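Local coordinates for ethanolamine utilization protein EutN/carboxysome structural protein Ccml (Halothece sp., PDB 6OWG) that probably forms pentameric vertices that close the polyhedral shell of the carboxysome, as in other members of the EutN/CcmL family, at residues M1-K5 with F29-N33. Numbering follows the deposited sequence.
Sequences MQMAK and FIDAN
The F29 ring meets M3 O at its edge, in the ring plane, with CD1 3.7 Å from that oxygen. The contact joins two neighbouring antiparallel strands, 2-11 and 24-30, in the five-stranded sheet of an OB-like fold. Q2 and A4 approach the same ring obliquely through their CB atoms. Q2 CB sits 3.6 Å from F29 CE1. A4 CB is 3.9 Å from F29 CD1. The F29 ring reaches back to Q2. A4 and F29 form a non-hydrogen-bonded pair, and their side chains share one face of the sheet. V57 of strand 54-59 also packs against both.

One backbone bond crosses between the segments. I30 N donates to M3 O over 3.1 Å, nearly straight at 171°, with the donor tilted from the carbonyl plane. M3 O thus takes the I30 N-H and also borders the F29 ring. I30 CG1 stands between its backbone N and carbonyl carbon (chi1 48°), which brings it within 3.8 Å of M3 CB. I30 CG2 reaches K5 CB instead. At I30, truncation to alanine would probably open a gap beside M3 CB and K5 CB, where CG1, CD1 and CG2 now pack. K5 NZ turns away and bonds to G52 O.

Beyond I30 the chain leaves the strand. Y40 of a neighbouring subunit packs on Q2 and A32, so this sheet end adjoins a subunit interface. M3 bends at chi3 (-55°), and its CE methyl ends 3.4 Å from D31 O.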
loop_
_atom_site.group_PDB
_atom_site.type_symbol
_atom_site.label_atom_id
_atom_site.label_comp_id
_atom_site.label_asym_id
_atom_site.label_seq_id
_atom_site.Cartn_x
_atom_site.Cartn_y
_atom_site.Cartn_z
ATOM N N MET D 1 -73.698 52.641 55.074
ATOM C CA MET D 1 -75.022 52.471 54.493
ATOM C C MET D 1 -76.052 53.341 55.186
ATOM O O MET D 1 -75.845 53.799 56.304
ATOM C CB MET D 1 -75.463 51.009 54.563
ATOM C CG MET D 1 -74.870 50.112 53.495
ATOM S SD MET D 1 -73.148 49.690 53.793
ATOM C CE MET D 1 -73.231 49.071 55.468
ATOM N N GLN D 2 -77.167 53.566 54.504
ATOM C CA GLN D 2 -78.313 54.256 55.064
ATOM C C GLN D 2 -79.534 53.365 54.927
ATOM O O GLN D 2 -79.624 52.553 54.007
ATOM C CB GLN D 2 -78.570 55.589 54.364
ATOM C CG GLN D 2 -77.566 56.669 54.689
ATOM C CD GLN D 2 -77.828 57.307 56.028
ATOM O OE1 GLN D 2 -76.965 57.320 56.902
ATOM N NE2 GLN D 2 -79.028 57.841 56.199
ATOM N N MET D 3 -80.467 53.515 55.856
ATOM C CA MET D 3 -81.754 52.852 55.747
ATOM C C MET D 3 -82.686 53.717 54.918
ATOM O O MET D 3 -82.802 54.922 55.146
ATOM C CB MET D 3 -82.359 52.596 57.126
ATOM C CG MET D 3 -81.556 51.648 57.985
ATOM S SD MET D 3 -82.489 51.036 59.390
ATOM C CE MET D 3 -82.994 52.568 60.153
ATOM N N ALA D 4 -83.336 53.100 53.940
ATOM C CA ALA D 4 -84.227 53.820 53.053
ATOM C C ALA D 4 -85.459 52.974 52.785
ATOM O O ALA D 4 -85.430 51.746 52.880
ATOM C CB ALA D 4 -83.531 54.191 51.740
ATOM N N LYS D 5 -86.551 53.653 52.460
ATOM C CA LYS D 5 -87.800 53.015 52.081
ATOM C C LYS D 5 -88.016 53.192 50.586
ATOM O O LYS D 5 -87.843 54.290 50.056
ATOM C CB LYS D 5 -88.971 53.616 52.860
ATOM C CG LYS D 5 -90.274 52.875 52.708
ATOM C CD LYS D 5 -91.419 53.684 53.279
ATOM C CE LYS D 5 -92.752 52.995 53.053
ATOM N NZ LYS D 5 -92.837 51.701 53.783
ATOM N N PHE D 29 -85.127 58.311 52.429
ATOM C CA PHE D 29 -84.390 57.909 53.615
ATOM C C PHE D 29 -85.279 57.959 54.847
ATOM O O PHE D 29 -86.120 58.848 54.994
ATOM C CB PHE D 29 -83.169 58.802 53.807
ATOM C CG PHE D 29 -82.096 58.570 52.796
ATOM C CD1 PHE D 29 -81.488 57.335 52.689
ATOM C CD2 PHE D 29 -81.698 59.581 51.943
ATOM C CE1 PHE D 29 -80.503 57.118 51.753
ATOM C CE2 PHE D 29 -80.709 59.365 51.006
ATOM C CZ PHE D 29 -80.114 58.131 50.914
ATOM N N ILE D 30 -85.096 56.984 55.724
ATOM C CA ILE D 30 -85.796 56.903 56.997
ATOM C C ILE D 30 -84.765 57.063 58.099
ATOM O O ILE D 30 -83.604 56.687 57.932
ATOM C CB ILE D 30 -86.556 55.571 57.139
ATOM C CG1 ILE D 30 -85.632 54.422 56.771
ATOM C CG2 ILE D 30 -87.776 55.553 56.254
ATOM C CD1 ILE D 30 -86.228 53.103 56.913
ATOM N N ASP D 31 -85.184 57.625 59.229
ATOM C CA ASP D 31 -84.229 57.893 60.293
ATOM C C ASP D 31 -83.999 56.643 61.142
ATOM O O ASP D 31 -84.461 55.544 60.825
ATOM C CB ASP D 31 -84.683 59.088 61.138
ATOM C CG ASP D 31 -86.042 58.885 61.802
ATOM O OD1 ASP D 31 -86.711 57.858 61.577
ATOM O OD2 ASP D 31 -86.450 59.782 62.567
ATOM N N ALA D 32 -83.277 56.820 62.249
ATOM C CA ALA D 32 -83.028 55.707 63.158
ATOM C C ALA D 32 -84.273 55.333 63.953
ATOM O O ALA D 32 -84.338 54.235 64.513
ATOM C CB ALA D 32 -81.877 56.050 64.103
ATOM N N ASN D 33 -85.261 56.228 64.022
ATOM C CA ASN D 33 -86.496 55.914 64.733
ATOM C C ASN D 33 -87.556 55.339 63.801
ATOM O O ASN D 33 -88.567 54.809 64.272
ATOM C CB ASN D 33 -87.023 57.164 65.433
ATOM C CG ASN D 33 -86.059 57.696 66.474
ATOM O OD1 ASN D 33 -85.517 58.791 66.331
ATOM N ND2 ASN D 33 -85.838 56.921 67.528
#